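Local coordinates for nucleoporin NUP82 (Chaetomium thermophilum, PDB 5CWW), which probably serves as a structural component of the nuclear pore complex and as a docking partner for transport factors passing through it, at residues Ile4-Phe7 against Leu12-Pro15; Pro490-Asp495 against Tyr500-Thr505; Glu523-Ser528 against Ala532-Arg537. All coordinates share one frame; numbering follows the deposited sequence.

Interaction 1. Residues Ile4-Phe7 against Leu12-Pro15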
loop_
_atom_site.group_PDB
_atom_site.type_symbol
_atom_site.label_atom_id
_atom_site.label_comp_id
_atom_site.label_asym_id
_atom_site.label_seq_id
_atom_site.Cartn_x
_atom_site.Cartn_y
_atom_site.Cartn_z
ATOM N N ILE B 4 31.156 27.627 -0.151
ATOM C CA ILE B 4 29.997 27.478 0.724
ATOM C C ILE B 4 29.849 26.030 1.178
ATOM O O ILE B 4 30.083 25.100 0.407
ATOM C CB ILE B 4 28.694 27.928 0.021
ATOM C CG1 ILE B 4 28.776 29.416 -0.326
ATOM C CG2 ILE B 4 27.473 27.652 0.905
ATOM C CD1 ILE B 4 27.604 29.937 -1.128
ATOM N N LYS B 5 29.460 25.849 2.435
ATOM C CA LYS B 5 29.270 24.517 2.994
ATOM C C LYS B 5 28.063 23.834 2.361
ATOM O O LYS B 5 26.931 24.020 2.806
ATOM C CB LYS B 5 29.096 24.592 4.512
ATOM C CG LYS B 5 30.339 25.056 5.256
ATOM C CD LYS B 5 30.008 25.505 6.670
ATOM C CE LYS B 5 31.263 25.878 7.443
ATOM N NZ LYS B 5 30.947 26.478 8.769
ATOM N N SER B 6 28.315 23.046 1.318
ATOM C CA SER B 6 27.268 22.275 0.657
ATOM C C SER B 6 27.298 20.831 1.147
ATOM O O SER B 6 28.237 20.422 1.830
ATOM C CB SER B 6 27.435 22.323 -0.862
ATOM O OG SER B 6 28.666 21.745 -1.259
ATOM N N PHE B 7 26.270 20.066 0.791
ATOM C CA PHE B 7 26.156 18.676 1.220
ATOM C C PHE B 7 26.269 17.724 0.033
ATOM O O PHE B 7 25.538 16.741 -0.063
ATOM C CB PHE B 7 24.832 18.460 1.954
ATOM C CG PHE B 7 24.696 19.286 3.201
ATOM C CD1 PHE B 7 24.144 20.555 3.151
ATOM C CD2 PHE B 7 25.134 18.798 4.421
ATOM C CE1 PHE B 7 24.022 21.319 4.296
ATOM C CE2 PHE B 7 25.015 19.557 5.570
ATOM C CZ PHE B 7 24.459 20.819 5.506
ATOM N N LEU B 12 28.840 17.908 -8.286
ATOM C CA LEU B 12 27.380 17.974 -8.256
ATOM C C LEU B 12 26.912 19.369 -7.843
ATOM O O LEU B 12 25.710 19.624 -7.759
ATOM C CB LEU B 12 26.803 16.922 -7.304
ATOM C CG LEU B 12 26.856 15.461 -7.763
ATOM C CD1 LEU B 12 26.305 14.547 -6.678
ATOM C CD2 LEU B 12 26.092 15.255 -9.063
ATOM N N ASN B 13 27.864 20.264 -7.590
ATOM C CA ASN B 13 27.552 21.647 -7.249
ATOM C C ASN B 13 27.921 22.593 -8.383
ATOM O O ASN B 13 28.855 22.335 -9.139
ATOM C CB ASN B 13 28.283 22.066 -5.971
ATOM C CG ASN B 13 27.886 21.231 -4.769
ATOM O OD1 ASN B 13 28.741 20.768 -4.013
ATOM N ND2 ASN B 13 26.585 21.036 -4.582
ATOM N N GLU B 14 27.175 23.687 -8.492
ATOM C CA GLU B 14 27.418 24.700 -9.513
ATOM C C GLU B 14 28.865 25.199 -9.438
ATOM O O GLU B 14 29.417 25.317 -8.346
ATOM C CB GLU B 14 26.433 25.861 -9.331
ATOM C CG GLU B 14 26.220 26.723 -10.566
ATOM C CD GLU B 14 25.097 27.729 -10.395
ATOM O OE1 GLU B 14 25.002 28.658 -11.224
ATOM O OE2 GLU B 14 24.306 27.589 -9.438
ATOM N N PRO B 15 29.490 25.495 -10.593
ATOM C CA PRO B 15 28.991 25.436 -11.971
ATOM C C PRO B 15 29.242 24.098 -12.672
ATOM O O PRO B 15 29.340 24.065 -13.899
ATOM C CB PRO B 15 29.775 26.558 -12.652
ATOM C CG PRO B 15 31.096 26.524 -11.970
ATOM C CD PRO B 15 30.828 26.113 -10.538
#
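S6 and N13 reach for each other with their polar ends, and this one pair carries the contact between residues 4-7 and 12-15. The chain arrives at S6 from the extreme N terminus in an irregular extended form. S6 CA lies 7.9 Å from N13 CA, so two short side chains suffice to cross the gap. With chi1 of 62°, S6 OG sits between the backbone N and the carbonyl carbon, which swings the hydroxyl toward the amide; S6 OG lies 2.9 Å from the atom modelled as N13 OD1. The amide has probably been built turned over. With it turned back, the pair may be a hydrogen bond. The serine hydroxyl also makes a weak hydrogen bond to the carbonyl of A8, for which a small two-way polar group is well suited. One residue on, the side chain of F7 starts away from 12-15 and its ring meets F553 edge-to-face, while its backbone bonds to A587. L12, before N13, packs on the same A587, and N13 itself rests on A8 and P585. Both segments are thus fastened to strand 585-589, near the C-terminal end of the domain. Small, polar and near solvent, the S6-N13 contact therefore implies a modest surface link rather than a hydrophobic core.

Interaction 2. Residues Pro490-Asp495 against Tyr500-Thr505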
loop_
_atom_site.group_PDB
_atom_site.type_symbol
_atom_site.label_atom_id
_atom_site.label_comp_id
_atom_site.label_asym_id
_atom_site.label_seq_id
_atom_site.Cartn_x
_atom_site.Cartn_y
_atom_site.Cartn_z
ATOM N N PRO B 490 6.709 11.753 5.836
ATOM C CA PRO B 490 8.005 11.065 5.848
ATOM C C PRO B 490 7.950 9.785 5.014
ATOM O O PRO B 490 6.878 9.192 4.895
ATOM C CB PRO B 490 8.234 10.775 7.334
ATOM C CG PRO B 490 6.861 10.702 7.919
ATOM C CD PRO B 490 6.030 11.685 7.143
ATOM N N MET B 491 9.084 9.372 4.452
ATOM C CA MET B 491 9.118 8.252 3.512
ATOM C C MET B 491 10.193 7.227 3.855
ATOM O O MET B 491 11.274 7.585 4.310
ATOM C CB MET B 491 9.363 8.768 2.095
ATOM C CG MET B 491 8.330 9.762 1.598
ATOM S SD MET B 491 8.866 10.573 0.079
ATOM C CE MET B 491 10.077 11.723 0.724
ATOM N N PHE B 492 9.888 5.954 3.622
ATOM C CA PHE B 492 10.889 4.894 3.697
ATOM C C PHE B 492 11.663 4.799 2.383
ATOM O O PHE B 492 11.128 5.102 1.316
ATOM C CB PHE B 492 10.235 3.541 3.997
ATOM C CG PHE B 492 9.926 3.309 5.452
ATOM C CD1 PHE B 492 10.883 3.527 6.429
ATOM C CD2 PHE B 492 8.673 2.855 5.838
ATOM C CE1 PHE B 492 10.595 3.302 7.767
ATOM C CE2 PHE B 492 8.380 2.627 7.172
ATOM C CZ PHE B 492 9.345 2.851 8.138
ATOM N N SER B 493 12.922 4.381 2.474
ATOM C CA SER B 493 13.721 4.043 1.299
ATOM C C SER B 493 14.576 2.825 1.611
ATOM O O SER B 493 15.142 2.729 2.697
ATOM C CB SER B 493 14.615 5.210 0.884
ATOM O OG SER B 493 13.860 6.380 0.646
ATOM N N GLU B 494 14.686 1.904 0.660
ATOM C CA GLU B 494 15.480 0.700 0.873
ATOM C C GLU B 494 16.967 0.997 0.704
ATOM O O GLU B 494 17.350 1.887 -0.054
ATOM C CB GLU B 494 15.051 -0.415 -0.086
ATOM C CG GLU B 494 15.811 -1.724 0.126
ATOM C CD GLU B 494 15.279 -2.868 -0.717
ATOM O OE1 GLU B 494 14.290 -2.665 -1.456
ATOM O OE2 GLU B 494 15.855 -3.976 -0.638
ATOM N N ASP B 495 17.796 0.246 1.422
ATOM C CA ASP B 495 19.244 0.335 1.282
ATOM C C ASP B 495 19.728 -0.663 0.236
ATOM O O ASP B 495 19.317 -1.823 0.236
ATOM C CB ASP B 495 19.933 0.077 2.621
ATOM C CG ASP B 495 21.443 0.159 2.525
ATOM O OD1 ASP B 495 22.075 -0.870 2.206
ATOM O OD2 ASP B 495 21.996 1.251 2.772
ATOM N N TYR B 500 17.878 -5.228 5.377
ATOM C CA TYR B 500 17.644 -5.005 6.799
ATOM C C TYR B 500 18.145 -3.640 7.246
ATOM O O TYR B 500 18.107 -3.315 8.430
ATOM C CB TYR B 500 18.296 -6.123 7.614
ATOM C CG TYR B 500 17.634 -7.454 7.357
ATOM C CD1 TYR B 500 16.408 -7.761 7.932
ATOM C CD2 TYR B 500 18.213 -8.388 6.512
ATOM C CE1 TYR B 500 15.785 -8.971 7.686
ATOM C CE2 TYR B 500 17.599 -9.601 6.260
ATOM C CZ TYR B 500 16.385 -9.886 6.849
ATOM O OH TYR B 500 15.768 -11.091 6.600
ATOM N N SER B 501 18.609 -2.845 6.289
ATOM C CA SER B 501 18.856 -1.429 6.517
ATOM C C SER B 501 17.937 -0.622 5.614
ATOM O O SER B 501 17.551 -1.085 4.543
ATOM C CB SER B 501 20.322 -1.080 6.252
ATOM O OG SER B 501 21.172 -1.691 7.208
ATOM N N PHE B 502 17.580 0.581 6.047
ATOM C CA PHE B 502 16.703 1.440 5.258
ATOM C C PHE B 502 16.763 2.872 5.775
ATOM O O PHE B 502 17.358 3.137 6.824
ATOM C CB PHE B 502 15.258 0.921 5.285
ATOM C CG PHE B 502 14.733 0.644 6.666
ATOM C CD1 PHE B 502 14.981 -0.569 7.286
ATOM C CD2 PHE B 502 13.978 1.594 7.337
ATOM C CE1 PHE B 502 14.494 -0.827 8.555
ATOM C CE2 PHE B 502 13.488 1.342 8.603
ATOM C CZ PHE B 502 13.748 0.129 9.214
ATOM N N TYR B 503 16.155 3.789 5.028
ATOM C CA TYR B 503 16.217 5.210 5.351
ATOM C C TYR B 503 14.842 5.819 5.590
ATOM O O TYR B 503 13.836 5.329 5.088
ATOM C CB TYR B 503 16.925 5.967 4.231
ATOM C CG TYR B 503 18.290 5.414 3.938
ATOM C CD1 TYR B 503 19.393 5.831 4.664
ATOM C CD2 TYR B 503 18.481 4.472 2.936
ATOM C CE1 TYR B 503 20.644 5.324 4.410
ATOM C CE2 TYR B 503 19.737 3.959 2.670
ATOM C CZ TYR B 503 20.815 4.391 3.412
ATOM O OH TYR B 503 22.072 3.891 3.162
ATOM N N VAL B 504 14.825 6.893 6.373
ATOM C CA VAL B 504 13.632 7.702 6.575
ATOM C C VAL B 504 13.940 9.130 6.143
ATOM O O VAL B 504 14.833 9.772 6.698
ATOM C CB VAL B 504 13.165 7.680 8.046
ATOM C CG1 VAL B 504 12.025 8.670 8.285
ATOM C CG2 VAL B 504 12.736 6.279 8.438
ATOM N N THR B 505 13.202 9.611 5.145
ATOM C CA THR B 505 13.374 10.966 4.632
ATOM C C THR B 505 12.197 11.840 5.042
ATOM O O THR B 505 11.042 11.426 4.965
ATOM C CB THR B 505 13.510 10.984 3.096
ATOM O OG1 THR B 505 14.609 10.155 2.699
ATOM C CG2 THR B 505 13.744 12.406 2.591
HETATM O O HOH W 1 13.777 7.591 2.864
#
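P490-D495 and Y500-T505 pair as a beta hairpin, the first two strands of a four-stranded antiparallel blade in the N-terminal beta-propeller domain of NUP82. Its backbone bonds come in two hydrogen-bonded pairs. M491 and T505 exchange reciprocal N-H...O bonds, each 2.9 Å from N to O; S493 and Y503 do likewise. Toward the turn the pairing fades to a weak bond, D495 N to S501 O.

Apolar contacts gather on the face bearing F492, F502 and V504. F492 lies alongside both F502 and V504, pointing the same way, and the two phenyl planes are turned 82° apart. F492 CE1 comes 3.6 Å from F502 CE2 and 3.7 Å from V504 CG2, so a single carbon of the F492 ring meets both neighbours. Flat rings and a branched valine suit this buried face, where F492 goes on to pack against C429 and L431 of strand 427-432.

Polar contacts lie on the face of S493, Y503 and T505. D495 has CG anti to the backbone N (chi1 180°), which carries its carboxylate across to the tyrosine tip: Y503 OH makes a weak hydrogen bond to D495 OD2 at 2.7 Å. The same oxygen is also hydrogen-bonded to Y575 OH, while T497 OG1 and S498 N bond to D495 OD1. The hydroxyl of T505 is bonded to A565 N. A water joins the strands between S493 and T505: it donates to M491 O at 2.9 Å and is hydrogen-bonded to S493 OG and, at 2.7 Å, to T505 OG1.

Interaction 3. Residues Glu523-Ser528 against Ala532-Arg537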
loop_
_atom_site.group_PDB
_atom_site.type_symbol
_atom_site.label_atom_id
_atom_site.label_comp_id
_atom_site.label_asym_id
_atom_site.label_seq_id
_atom_site.Cartn_x
_atom_site.Cartn_y
_atom_site.Cartn_z
ATOM N N GLU B 523 17.515 -15.089 14.353
ATOM C CA GLU B 523 17.462 -16.216 13.427
ATOM C C GLU B 523 18.333 -17.375 13.910
ATOM O O GLU B 523 17.956 -18.539 13.775
ATOM C CB GLU B 523 17.899 -15.783 12.025
ATOM C CG GLU B 523 17.925 -16.919 11.000
ATOM C CD GLU B 523 16.557 -17.535 10.762
ATOM O OE1 GLU B 523 15.542 -16.894 11.105
ATOM O OE2 GLU B 523 16.495 -18.668 10.238
ATOM N N SER B 524 19.499 -17.058 14.465
ATOM C CA SER B 524 20.398 -18.093 14.965
ATOM C C SER B 524 19.743 -18.845 16.119
ATOM O O SER B 524 19.888 -20.060 16.241
ATOM C CB SER B 524 21.732 -17.493 15.412
ATOM O OG SER B 524 21.555 -16.618 16.511
ATOM N N GLU B 525 19.014 -18.121 16.961
ATOM C CA GLU B 525 18.279 -18.751 18.049
ATOM C C GLU B 525 17.141 -19.622 17.521
ATOM O O GLU B 525 16.850 -20.678 18.082
ATOM C CB GLU B 525 17.727 -17.699 19.009
ATOM C CG GLU B 525 17.165 -18.288 20.292
ATOM C CD GLU B 525 18.183 -19.139 21.032
ATOM O OE1 GLU B 525 19.379 -18.775 21.025
ATOM O OE2 GLU B 525 17.788 -20.174 21.611
ATOM N N LEU B 526 16.499 -19.180 16.444
ATOM C CA LEU B 526 15.436 -19.963 15.822
ATOM C C LEU B 526 15.996 -21.247 15.219
ATOM O O LEU B 526 15.315 -22.272 15.182
ATOM C CB LEU B 526 14.717 -19.147 14.742
ATOM C CG LEU B 526 13.844 -17.992 15.241
ATOM C CD1 LEU B 526 13.406 -17.110 14.081
ATOM C CD2 LEU B 526 12.631 -18.513 16.005
ATOM N N GLN B 527 17.240 -21.185 14.756
ATOM C CA GLN B 527 17.907 -22.349 14.184
ATOM C C GLN B 527 18.791 -23.056 15.210
ATOM O O GLN B 527 19.563 -23.944 14.856
ATOM C CB GLN B 527 18.746 -21.931 12.976
ATOM C CG GLN B 527 17.927 -21.413 11.806
ATOM C CD GLN B 527 18.781 -21.065 10.602
ATOM O OE1 GLN B 527 20.001 -21.225 10.623
ATOM N NE2 GLN B 527 18.142 -20.572 9.545
ATOM N N SER B 528 18.670 -22.660 16.476
ATOM C CA SER B 528 19.539 -23.176 17.534
ATOM C C SER B 528 19.523 -24.697 17.620
ATOM O O SER B 528 18.469 -25.327 17.554
ATOM C CB SER B 528 19.140 -22.591 18.888
ATOM O OG SER B 528 20.007 -23.056 19.913
ATOM N N ALA B 532 18.728 -26.724 25.481
ATOM C CA ALA B 532 18.180 -25.865 26.524
ATOM C C ALA B 532 18.668 -24.428 26.392
ATOM O O ALA B 532 19.421 -24.098 25.475
ATOM C CB ALA B 532 18.548 -26.414 27.895
ATOM N N GLY B 533 18.225 -23.579 27.316
ATOM C CA GLY B 533 18.687 -22.205 27.390
ATOM C C GLY B 533 17.940 -21.211 26.520
ATOM O O GLY B 533 18.322 -20.043 26.460
ATOM N N THR B 534 16.880 -21.660 25.851
ATOM C CA THR B 534 16.124 -20.796 24.942
ATOM C C THR B 534 15.614 -19.538 25.642
ATOM O O THR B 534 15.880 -18.423 25.192
ATOM C CB THR B 534 14.919 -21.539 24.323
ATOM O OG1 THR B 534 15.378 -22.695 23.612
ATOM C CG2 THR B 534 14.149 -20.636 23.361
ATOM N N GLU B 535 14.878 -19.717 26.735
ATOM C CA GLU B 535 14.275 -18.587 27.435
ATOM C C GLU B 535 15.345 -17.647 27.979
ATOM O O GLU B 535 15.153 -16.431 28.027
ATOM C CB GLU B 535 13.375 -19.073 28.574
ATOM C CG GLU B 535 12.608 -17.953 29.268
ATOM C CD GLU B 535 11.616 -18.466 30.295
ATOM O OE1 GLU B 535 11.035 -17.635 31.027
ATOM O OE2 GLU B 535 11.416 -19.696 30.373
ATOM N N PHE B 536 16.477 -18.215 28.380
ATOM C CA PHE B 536 17.588 -17.423 28.886
ATOM C C PHE B 536 18.182 -16.556 27.780
ATOM O O PHE B 536 18.368 -15.354 27.957
ATOM C CB PHE B 536 18.667 -18.332 29.480
ATOM C CG PHE B 536 19.908 -17.602 29.897
ATOM C CD1 PHE B 536 19.973 -16.964 31.126
ATOM C CD2 PHE B 536 21.010 -17.550 29.060
ATOM C CE1 PHE B 536 21.116 -16.290 31.513
ATOM C CE2 PHE B 536 22.157 -16.876 29.441
ATOM C CZ PHE B 536 22.209 -16.246 30.670
ATOM N N ARG B 537 18.479 -17.172 26.640
ATOM C CA ARG B 537 19.110 -16.463 25.529
ATOM C C ARG B 537 18.166 -15.458 24.868
ATOM O O ARG B 537 18.605 -14.405 24.407
ATOM C CB ARG B 537 19.631 -17.464 24.492
ATOM C CG ARG B 537 20.809 -18.295 24.997
ATOM C CD ARG B 537 21.425 -19.146 23.895
ATOM N NE ARG B 537 20.467 -20.099 23.341
ATOM C CZ ARG B 537 20.236 -21.312 23.836
ATOM N NH1 ARG B 537 20.891 -21.738 24.909
ATOM N NH2 ARG B 537 19.340 -22.100 23.258
#
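E525 and R537 form the tight part of this contact, a salt bridge in which each carboxylate oxygen takes one nitrogen of the guanidinium, side-on. R537 NE bonds to E525 OE1 at 2.9 Å, almost exactly in the guanidinium plane, and R537 NH2 bonds to E525 OE2 at 3.0 Å on the syn lone pair. The two flat groups are twisted 36° from each other, so the grip is close without being coplanar. A bend at chi3 (-61°) turns the arginine head back toward the start of its own helix. There both terminal nitrogens close on one atom, NH1 to A532 O at 2.8 Å and NH2 to the same A532 O at 3.0 Å, while G533 O stands over the centre of the guanidinium, 3.4 Å above its plane. Arginine suits the place because its several N-H groups can serve a carboxylate and a backbone carbonyl together; these bonds should hold the head against rotation.

The surroundings are a pair of consecutive helices, 518-526 and 534-543, inserted between strands 509-514 and 548-554 of one propeller blade. G533 occupies the N-cap position of the second helix with a positive phi, where a side chain would crowd the carbonyl O of A532, so the lack of one is what fits glycine here.

Away from the salt bridge the fit is looser. S528 OG approaches R537 NH2 only to 3.5 Å. The same hydroxyl is hydrogen-bonded to S530 N. T534 merely sits near the glutamate, with OG1 4.0 Å from E525 OE2. The contact lies at the surface of the chain, but a chain of another protein comes up to it: apolar side chains of that chain pack on L526 and T534, and one of its basic side chains hydrogen-bonds to S528 O.

How the interactions relate
Followed from the N terminus, the three contacts come in series, each closing a short loop before the next begins; none nests within or crosses another. Interaction 1 closes a short loop between residues 4-7 and 12-15 and lies against strand 585-589, bringing the two ends of the domain together. Interaction 2, much nearer the centre of the chain, closes the hairpin that starts a propeller blade; its centre is about 25 Å from that of interaction 1. Interaction 3 joins the two helices inserted later in that same blade. It approaches interaction 2 to about 7 Å between nearest atoms, whereas its centre is about 51 Å from that of interaction 1.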